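Local coordinates for protein ferritin (Pseudo-nitzschia multiseries, PDB 4IWK) that probably stores iron in a soluble, non-toxic form, taking it up as ferrous ions, oxidising them at its ferroxidase centre and depositing them as ferric hydroxides, at residues T14-A19 with L54-F59; R63-E68 with F115-F120; A19-L24 with Q70-P75. All coordinates share one frame; numbering follows the deposited sequence.

All three contacts belong to one ferritin-like four-helix bundle. Interactions 1 and 3 use neighbouring turns of helix 3-32 and share Ala19, their centres about 11 Å apart; one meets helix 36-62, the other the long loop that leads to helix 84-111. Interaction 2 lies where this loop leaves helix 36-62 and meets the start of helix 115-145, its centre about 12 Å from that of interaction 1 and about 23 Å from that of interaction 3. Along the chain, interaction 1 closes before interaction 2 opens, while interaction 3 alternates with both. Together they join helices 3-32, 36-62 and 115-145 to one another and to the loop, and all touch a second subunit of the 24-chain assembly.

Interaction 1 of 3, residues T14-A19 with L54-F59; sequences TQEFTA and LGFVDF. With FE (Fe (III) ion), chain G.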
loop_
_atom_site.group_PDB
_atom_site.type_symbol
_atom_site.label_atom_id
_atom_site.label_comp_id
_atom_site.label_asym_id
_atom_site.label_seq_id
_atom_site.Cartn_x
_atom_site.Cartn_y
_atom_site.Cartn_z
ATOM N N THR A 14 -24.741 -24.546 41.454
ATOM C CA THR A 14 -26.009 -25.193 41.094
ATOM C C THR A 14 -27.079 -24.221 40.571
ATOM O O THR A 14 -27.759 -24.521 39.575
ATOM C CB THR A 14 -26.597 -25.931 42.306
ATOM O OG1 THR A 14 -25.588 -26.792 42.776
ATOM C CG2 THR A 14 -27.856 -26.794 41.866
ATOM N N GLN A 15 -27.185 -23.020 41.190
ATOM C CA GLN A 15 -28.229 -22.092 40.793
ATOM C C GLN A 15 -27.916 -21.562 39.352
ATOM O O GLN A 15 -28.867 -21.373 38.545
ATOM C CB GLN A 15 -28.232 -20.952 41.818
ATOM C CG GLN A 15 -29.247 -19.821 41.442
ATOM C CD GLN A 15 -30.698 -20.333 41.359
ATOM O OE1 GLN A 15 -31.066 -21.292 42.063
ATOM N NE2 GLN A 15 -31.501 -19.766 40.454
ATOM N N GLU A 16 -26.612 -21.332 39.048
ATOM C CA GLU A 16 -26.298 -20.771 37.691
ATOM C C GLU A 16 -26.612 -21.871 36.672
ATOM O O GLU A 16 -27.216 -21.546 35.609
ATOM C CB GLU A 16 -24.803 -20.437 37.557
ATOM C CG GLU A 16 -24.406 -19.258 38.525
ATOM C CD GLU A 16 -25.094 -17.940 38.355
ATOM O OE1 GLU A 16 -25.625 -17.723 37.266
ATOM O OE2 GLU A 16 -25.031 -17.120 39.305
ATOM N N PHE A 17 -26.293 -23.118 36.988
ATOM C CA PHE A 17 -26.588 -24.176 36.008
ATOM C C PHE A 17 -28.084 -24.497 35.910
ATOM O O PHE A 17 -28.563 -24.815 34.785
ATOM C CB PHE A 17 -25.805 -25.469 36.321
ATOM C CG PHE A 17 -24.322 -25.349 36.165
ATOM C CD1 PHE A 17 -23.717 -24.352 35.365
ATOM C CD2 PHE A 17 -23.512 -26.288 36.805
ATOM C CE1 PHE A 17 -22.328 -24.292 35.212
ATOM C CE2 PHE A 17 -22.118 -26.233 36.644
ATOM C CZ PHE A 17 -21.533 -25.253 35.798
ATOM N N THR A 18 -28.827 -24.312 37.011
ATOM C CA THR A 18 -30.295 -24.441 37.010
ATOM C C THR A 18 -30.864 -23.379 36.093
ATOM O O THR A 18 -31.711 -23.666 35.221
ATOM C CB THR A 18 -30.831 -24.277 38.444
ATOM O OG1 THR A 18 -30.310 -25.361 39.229
ATOM C CG2 THR A 18 -32.340 -24.294 38.498
ATOM N N ALA A 19 -30.354 -22.163 36.240
ATOM C CA ALA A 19 -30.830 -21.086 35.370
ATOM C C ALA A 19 -30.460 -21.306 33.914
ATOM O O ALA A 19 -31.275 -21.083 33.080
ATOM C CB ALA A 19 -30.237 -19.760 35.809
ATOM N N LEU A 54 -19.391 -21.606 35.519
ATOM C CA LEU A 54 -17.977 -21.970 35.301
ATOM C C LEU A 54 -17.013 -21.002 35.990
ATOM O O LEU A 54 -15.963 -21.451 36.491
ATOM C CB LEU A 54 -17.613 -22.005 33.830
ATOM C CG LEU A 54 -18.338 -23.193 33.086
ATOM C CD1 LEU A 54 -18.075 -23.067 31.568
ATOM C CD2 LEU A 54 -17.937 -24.608 33.571
ATOM N N GLY A 55 -17.387 -19.720 36.007
ATOM C CA GLY A 55 -16.577 -18.677 36.671
ATOM C C GLY A 55 -16.499 -18.996 38.154
ATOM O O GLY A 55 -15.422 -18.885 38.806
ATOM N N PHE A 56 -17.635 -19.377 38.746
ATOM C CA PHE A 56 -17.665 -19.760 40.206
ATOM C C PHE A 56 -16.813 -21.034 40.436
ATOM O O PHE A 56 -16.049 -21.099 41.402
ATOM C CB PHE A 56 -19.098 -19.982 40.730
ATOM C CG PHE A 56 -19.773 -18.689 41.130
ATOM C CD1 PHE A 56 -20.234 -17.790 40.204
ATOM C CD2 PHE A 56 -19.741 -18.326 42.484
ATOM C CE1 PHE A 56 -20.764 -16.529 40.606
ATOM C CE2 PHE A 56 -20.235 -17.108 42.871
ATOM C CZ PHE A 56 -20.758 -16.202 41.962
ATOM N N VAL A 57 -16.871 -22.043 39.546
ATOM C CA VAL A 57 -16.085 -23.284 39.763
ATOM C C VAL A 57 -14.599 -22.928 39.681
ATOM O O VAL A 57 -13.827 -23.407 40.569
ATOM C CB VAL A 57 -16.379 -24.293 38.626
ATOM C CG1 VAL A 57 -15.328 -25.432 38.682
ATOM C CG2 VAL A 57 -17.797 -24.828 38.832
ATOM N N ASP A 58 -14.202 -22.082 38.719
ATOM C CA ASP A 58 -12.743 -21.731 38.542
ATOM C C ASP A 58 -12.263 -21.007 39.822
ATOM O O ASP A 58 -11.237 -21.371 40.354
ATOM C CB ASP A 58 -12.609 -20.801 37.328
ATOM C CG ASP A 58 -11.158 -20.478 37.035
ATOM O OD1 ASP A 58 -10.281 -21.339 37.194
ATOM O OD2 ASP A 58 -10.911 -19.331 36.751
ATOM N N PHE A 59 -13.069 -20.034 40.322
ATOM C CA PHE A 59 -12.578 -19.320 41.540
ATOM C C PHE A 59 -12.562 -20.273 42.715
ATOM O O PHE A 59 -11.577 -20.283 43.509
ATOM C CB PHE A 59 -13.529 -18.143 41.874
ATOM C CG PHE A 59 -13.109 -17.400 43.074
ATOM C CD1 PHE A 59 -12.160 -16.386 42.960
ATOM C CD2 PHE A 59 -13.654 -17.736 44.293
ATOM C CE1 PHE A 59 -11.767 -15.686 44.100
ATOM C CE2 PHE A 59 -13.279 -17.022 45.469
ATOM C CZ PHE A 59 -12.310 -15.987 45.332
HETATM FE FE FE G . -26.291 -16.005 36.469
HETATM O O HOH W 1 -25.917 -15.003 38.236
HETATM O O HOH W 2 -27.487 -14.361 35.881
#
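Glu16 and Phe17 of helix 3-32 face Leu54 and Phe56 of helix 36-62, two neighbouring helices that run in broadly opposite directions. The CA atoms of Glu16 and Leu54 lie 8.7 Å apart, and the space between the backbones is bridged by side chains without a direct polar bond. Phe17 has its CG beside the backbone N (chi1 -66°), which swings the ring across to the start of 54-59. There its CE1 lies 4.0 Å from Leu54 N, which stands obliquely to the ring, and its CZ packs on Leu54 CD2 at 4.3 Å. Leu24 of the second subunit packs on both Phe17 and Leu54, so this apolar edge belongs to the subunit interface as well.

Glu16 leaves its helix toward 54-59 and bends at chi2 (-60°), carrying its carboxylate to a ferric ion. The two oxygens have different tasks. OE1 binds the iron at 2.0 Å, whereas OE2 stays 3.3 Å from the metal, so the carboxylate binds through one oxygen. OE2 instead accepts a hydrogen bond from Gln12 NE2 and another from an iron-bound water, whose oxygen is 2.5 Å from OE2, two grips that should limit rotation of the carboxylate. The same OE2 approaches Phe56 CE1 loosely, in an oblique position; the Phe56 ring also meets Phe9, Phe120 and Phe124 in the bundle core. Glu49, His52 and two waters complete the coordination of the iron. This is one of the metal sites of the ferroxidase centre, set within the ferritin four-helix bundle.

Interaction 2 of 3, residues R63-E68 with F115-F120; sequences RNIPIE and FAVMAF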
loop_
_atom_site.group_PDB
_atom_site.type_symbol
_atom_site.label_atom_id
_atom_site.label_comp_id
_atom_site.label_asym_id
_atom_site.label_seq_id
_atom_site.Cartn_x
_atom_site.Cartn_y
_atom_site.Cartn_z
ATOM N N ARG A 63 -9.415 -21.055 45.135
ATOM C CA ARG A 63 -9.474 -20.673 46.551
ATOM C C ARG A 63 -9.573 -21.892 47.465
ATOM O O ARG A 63 -9.911 -21.762 48.622
ATOM C CB ARG A 63 -10.623 -19.650 46.751
ATOM C CG ARG A 63 -10.078 -18.320 47.428
ATOM C CD ARG A 63 -9.519 -18.557 48.822
ATOM N NE ARG A 63 -10.657 -18.910 49.619
ATOM C CZ ARG A 63 -11.490 -18.028 50.153
ATOM N NH1 ARG A 63 -11.100 -16.768 50.079
ATOM N NH2 ARG A 63 -12.618 -18.458 50.840
ATOM N N ASN A 64 -9.414 -23.097 46.891
ATOM C CA ASN A 64 -9.583 -24.322 47.690
ATOM C C ASN A 64 -10.918 -24.455 48.330
ATOM O O ASN A 64 -11.069 -25.004 49.432
ATOM C CB ASN A 64 -8.361 -24.559 48.663
ATOM C CG ASN A 64 -7.057 -24.389 47.956
ATOM O OD1 ASN A 64 -6.321 -23.403 48.265
ATOM N ND2 ASN A 64 -6.802 -25.155 46.912
ATOM N N ILE A 65 -11.972 -24.077 47.604
ATOM C CA ILE A 65 -13.334 -24.280 48.043
ATOM C C ILE A 65 -13.764 -25.585 47.304
ATOM O O ILE A 65 -13.888 -25.577 46.103
ATOM C CB ILE A 65 -14.225 -23.078 47.672
ATOM C CG1 ILE A 65 -13.782 -21.822 48.494
ATOM C CG2 ILE A 65 -15.714 -23.399 47.937
ATOM C CD1 ILE A 65 -14.465 -20.510 48.043
ATOM N N PRO A 66 -14.071 -26.642 48.010
ATOM C CA PRO A 66 -14.264 -27.888 47.241
ATOM C C PRO A 66 -15.645 -27.834 46.554
ATOM O O PRO A 66 -16.630 -27.401 47.142
ATOM C CB PRO A 66 -14.223 -28.971 48.346
ATOM C CG PRO A 66 -13.537 -28.339 49.514
ATOM C CD PRO A 66 -13.922 -26.874 49.478
ATOM N N ILE A 67 -15.721 -28.232 45.305
ATOM C CA ILE A 67 -16.957 -28.192 44.571
ATOM C C ILE A 67 -17.436 -29.647 44.442
ATOM O O ILE A 67 -16.628 -30.444 44.010
ATOM C CB ILE A 67 -16.739 -27.604 43.131
ATOM C CG1 ILE A 67 -16.432 -26.090 43.212
ATOM C CG2 ILE A 67 -17.978 -27.782 42.268
ATOM C CD1 ILE A 67 -17.583 -25.232 43.807
ATOM N N GLU A 68 -18.661 -29.911 44.835
ATOM C CA GLU A 68 -19.356 -31.173 44.524
ATOM C C GLU A 68 -20.542 -30.757 43.644
ATOM O O GLU A 68 -21.461 -30.084 44.107
ATOM C CB GLU A 68 -19.848 -31.790 45.827
ATOM C CG GLU A 68 -19.426 -33.230 45.920
ATOM C CD GLU A 68 -18.016 -33.366 46.496
ATOM O OE1 GLU A 68 -17.797 -33.022 47.685
ATOM O OE2 GLU A 68 -17.131 -33.826 45.765
ATOM N N PHE A 115 -12.875 -11.242 52.480
ATOM C CA PHE A 115 -12.739 -10.089 51.580
ATOM C C PHE A 115 -12.571 -10.535 50.133
ATOM O O PHE A 115 -13.030 -9.864 49.212
ATOM C CB PHE A 115 -11.576 -9.187 52.040
ATOM C CG PHE A 115 -11.862 -8.552 53.376
ATOM C CD1 PHE A 115 -12.755 -7.503 53.520
ATOM C CD2 PHE A 115 -11.214 -9.025 54.533
ATOM C CE1 PHE A 115 -13.047 -6.985 54.807
ATOM C CE2 PHE A 115 -11.472 -8.484 55.804
ATOM C CZ PHE A 115 -12.403 -7.468 55.935
ATOM N N ALA A 116 -11.833 -11.652 49.942
ATOM C CA ALA A 116 -11.634 -12.081 48.548
ATOM C C ALA A 116 -12.939 -12.550 47.929
ATOM O O ALA A 116 -13.158 -12.233 46.763
ATOM C CB ALA A 116 -10.583 -13.245 48.492
ATOM N N VAL A 117 -13.743 -13.362 48.642
ATOM C CA VAL A 117 -15.014 -13.785 48.091
ATOM C C VAL A 117 -15.892 -12.529 47.847
ATOM O O VAL A 117 -16.468 -12.411 46.754
ATOM C CB VAL A 117 -15.756 -14.836 48.975
ATOM C CG1 VAL A 117 -17.169 -15.014 48.444
ATOM C CG2 VAL A 117 -14.952 -16.159 48.858
ATOM N N MET A 118 -15.920 -11.565 48.763
ATOM C CA MET A 118 -16.793 -10.417 48.480
ATOM C C MET A 118 -16.336 -9.659 47.267
ATOM O O MET A 118 -17.145 -9.143 46.505
ATOM C CB MET A 118 -16.787 -9.424 49.671
ATOM C CG MET A 118 -17.591 -10.082 50.803
ATOM S SD MET A 118 -17.820 -8.930 52.213
ATOM C CE MET A 118 -16.163 -9.098 52.906
ATOM N N ALA A 119 -15.018 -9.513 47.096
ATOM C CA ALA A 119 -14.507 -8.816 45.901
ATOM C C ALA A 119 -14.817 -9.581 44.577
ATOM O O ALA A 119 -15.218 -9.004 43.561
ATOM C CB ALA A 119 -12.986 -8.646 46.001
ATOM N N PHE A 120 -14.712 -10.940 44.667
ATOM C CA PHE A 120 -15.089 -11.702 43.486
ATOM C C PHE A 120 -16.550 -11.494 43.072
ATOM O O PHE A 120 -16.852 -11.527 41.914
ATOM C CB PHE A 120 -14.818 -13.207 43.832
ATOM C CG PHE A 120 -15.271 -14.169 42.731
ATOM C CD1 PHE A 120 -14.559 -14.259 41.556
ATOM C CD2 PHE A 120 -16.423 -14.919 42.914
ATOM C CE1 PHE A 120 -14.968 -15.145 40.499
ATOM C CE2 PHE A 120 -16.855 -15.785 41.854
ATOM C CZ PHE A 120 -16.127 -15.877 40.671
#
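Arg63, the first residue to leave helical geometry after helix 36-62, faces the first turn of helix 115-145, with its CA 9.0 Å from that of Val117. Its side chain sets out toward that turn and bends at both chi2 (-63°) and chi3 (-68°), and these bends set the guanidinium beside Ala116 and Val117. Ala116 CB meets the edge of the group, near its plane, at 3.9 Å from NH1. Val117 CG2 comes in obliquely, 3.8 Å from NH2, and the two side chains cross at about a right angle. The charge itself is answered just before the helical segment: NH2 forms a salt bridge with Asp114, whose other carboxylate oxygen accepts a hydrogen bond from Val117 N. Asp114 thereby links the arginine to the beginning of the helix, and Val129 of a third subunit packs on both Arg63 and Ala116.

Deeper in, the same methyl, Val117 CG2, touches Ile65 CD1 at 4.5 Å. Ile65 also packs on Leu6 and Phe9 of helix 3-32 and on Ala60 of helix 36-62, so it joins three helices at this end of the bundle.

Between Arg63 and Ile65, Asn64, with a positive phi of 58°, is the C-prime residue of a Schellman motif, in which Ile65 N bonds back to Ala60 O and Asn64 N to Asn61 O. The arrangement is thus a Schellman-terminated helix at the end of the ferritin bundle, from which the long loop to helix 84-111 sets out.

Interaction 3 of 3, residues A19-L24 with Q70-P75; sequences ASQVYL and QAVPAP
Gln21 and Pro75 bury the most surface here, joined by Val72, as the extended loop 70-75 passes over the outer face of helix 3-32. The Pro75 ring is set against the helix backbone: its CG lies 3.5 Å from Gln21 O and 4.1 Å from Gln21 CB. On the next residue, Val22 CG2 packs on Pro75 CB at 4.3 Å, and the CA atoms of Val22 and Pro75 are the nearest across the contact, at 5.6 Å.

With CG beside the backbone N and anti to the carbonyl carbon (chi1 -74°), Gln21 brings that methylene to 3.5 Å from Val72 CG1, the two side chains set roughly perpendicular; a turn at chi2 then directs the amide toward the loop. One bridging water makes the link: NE2 donates to it at 2.8 Å, and it lies 3.0 Å from Pro73 O and can donate to it, though it has other acceptors in reach.

Gln21 and Val72 each also pack on the other residue's copy in a second subunit, where Val72 makes backbone hydrogen bonds too. This reciprocal pairing marks the subunit-pair interface of ferritins, in which the long loop between helices 36-62 and 84-111 is clasped between two four-helix bundles.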
loop_
_atom_site.group_PDB
_atom_site.type_symbol
_atom_site.label_atom_id
_atom_site.label_comp_id
_atom_site.label_asym_id
_atom_site.label_seq_id
_atom_site.Cartn_x
_atom_site.Cartn_y
_atom_site.Cartn_z
ATOM N N ALA A 19 -30.354 -22.163 36.240
ATOM C CA ALA A 19 -30.830 -21.086 35.370
ATOM C C ALA A 19 -30.460 -21.306 33.914
ATOM O O ALA A 19 -31.275 -21.083 33.080
ATOM C CB ALA A 19 -30.237 -19.760 35.809
ATOM N N SER A 20 -29.298 -21.869 33.653
ATOM C CA SER A 20 -28.959 -22.198 32.259
ATOM C C SER A 20 -30.007 -23.130 31.639
ATOM O O SER A 20 -30.414 -22.958 30.474
ATOM C CB SER A 20 -27.579 -22.846 32.259
ATOM O OG SER A 20 -27.234 -23.133 30.907
ATOM N N GLN A 21 -30.422 -24.131 32.438
ATOM C CA GLN A 21 -31.397 -25.129 31.920
ATOM C C GLN A 21 -32.765 -24.513 31.779
ATOM O O GLN A 21 -33.545 -24.858 30.856
ATOM C CB GLN A 21 -31.479 -26.375 32.887
ATOM C CG GLN A 21 -30.251 -27.264 32.761
ATOM C CD GLN A 21 -30.293 -27.967 31.358
ATOM O OE1 GLN A 21 -29.673 -27.422 30.439
ATOM N NE2 GLN A 21 -31.027 -29.079 31.217
ATOM N N VAL A 22 -33.151 -23.614 32.715
ATOM C CA VAL A 22 -34.430 -22.935 32.562
ATOM C C VAL A 22 -34.461 -22.050 31.265
ATOM O O VAL A 22 -35.471 -22.036 30.496
ATOM C CB VAL A 22 -34.726 -22.099 33.821
ATOM C CG1 VAL A 22 -36.014 -21.240 33.571
ATOM C CG2 VAL A 22 -34.971 -23.061 35.055
ATOM N N TYR A 23 -33.382 -21.320 31.031
ATOM C CA TYR A 23 -33.304 -20.556 29.754
ATOM C C TYR A 23 -33.367 -21.472 28.577
ATOM O O TYR A 23 -34.041 -21.107 27.595
ATOM C CB TYR A 23 -31.956 -19.761 29.768
ATOM C CG TYR A 23 -32.130 -18.416 30.452
ATOM C CD1 TYR A 23 -31.372 -18.056 31.563
ATOM C CD2 TYR A 23 -32.868 -17.415 29.815
ATOM C CE1 TYR A 23 -31.485 -16.766 32.173
ATOM C CE2 TYR A 23 -32.968 -16.121 30.355
ATOM C CZ TYR A 23 -32.260 -15.816 31.506
ATOM O OH TYR A 23 -32.293 -14.552 32.075
ATOM N N LEU A 24 -32.754 -22.689 28.657
ATOM C CA LEU A 24 -32.821 -23.554 27.486
ATOM C C LEU A 24 -34.292 -24.014 27.353
ATOM O O LEU A 24 -34.821 -24.066 26.232
ATOM C CB LEU A 24 -31.921 -24.786 27.713
ATOM C CG LEU A 24 -32.020 -25.845 26.611
ATOM C CD1 LEU A 24 -31.532 -25.175 25.292
ATOM C CD2 LEU A 24 -31.095 -27.022 26.914
ATOM N N GLN A 70 -23.849 -30.826 41.876
ATOM C CA GLN A 70 -25.171 -31.380 42.197
ATOM C C GLN A 70 -25.954 -31.635 40.917
ATOM O O GLN A 70 -25.595 -31.170 39.768
ATOM C CB GLN A 70 -26.020 -30.481 43.104
ATOM C CG GLN A 70 -25.216 -29.965 44.340
ATOM C CD GLN A 70 -26.059 -29.016 45.235
ATOM O OE1 GLN A 70 -26.231 -27.754 45.026
ATOM N NE2 GLN A 70 -26.612 -29.637 46.298
ATOM N N ALA A 71 -27.011 -32.403 41.098
ATOM C CA ALA A 71 -27.947 -32.518 39.987
ATOM C C ALA A 71 -28.409 -31.155 39.510
ATOM O O ALA A 71 -28.678 -30.256 40.342
ATOM C CB ALA A 71 -29.166 -33.383 40.393
ATOM N N VAL A 72 -28.599 -31.027 38.170
ATOM C CA VAL A 72 -29.285 -29.839 37.652
ATOM C C VAL A 72 -30.733 -30.182 37.396
ATOM O O VAL A 72 -31.066 -31.036 36.542
ATOM C CB VAL A 72 -28.618 -29.305 36.343
ATOM C CG1 VAL A 72 -29.164 -27.913 36.044
ATOM C CG2 VAL A 72 -27.082 -29.175 36.497
ATOM N N PRO A 73 -31.640 -29.652 38.191
ATOM C CA PRO A 73 -33.030 -30.175 38.151
ATOM C C PRO A 73 -33.712 -29.935 36.850
ATOM O O PRO A 73 -33.391 -28.963 36.088
ATOM C CB PRO A 73 -33.777 -29.370 39.218
ATOM C CG PRO A 73 -32.791 -28.361 39.704
ATOM C CD PRO A 73 -31.395 -28.718 39.308
ATOM N N ALA A 74 -34.611 -30.837 36.541
ATOM C CA ALA A 74 -35.490 -30.620 35.380
ATOM C C ALA A 74 -36.305 -29.358 35.518
ATOM O O ALA A 74 -36.951 -29.120 36.537
ATOM C CB ALA A 74 -36.446 -31.781 35.215
ATOM N N PRO A 75 -36.308 -28.497 34.488
ATOM C CA PRO A 75 -37.170 -27.318 34.598
ATOM C C PRO A 75 -38.645 -27.696 34.612
ATOM O O PRO A 75 -39.036 -28.615 33.860
ATOM C CB PRO A 75 -36.868 -26.546 33.273
ATOM C CG PRO A 75 -35.526 -27.005 32.844
ATOM C CD PRO A 75 -35.381 -28.449 33.300
HETATM O O HOH W 3 -32.128 -30.115 33.626
#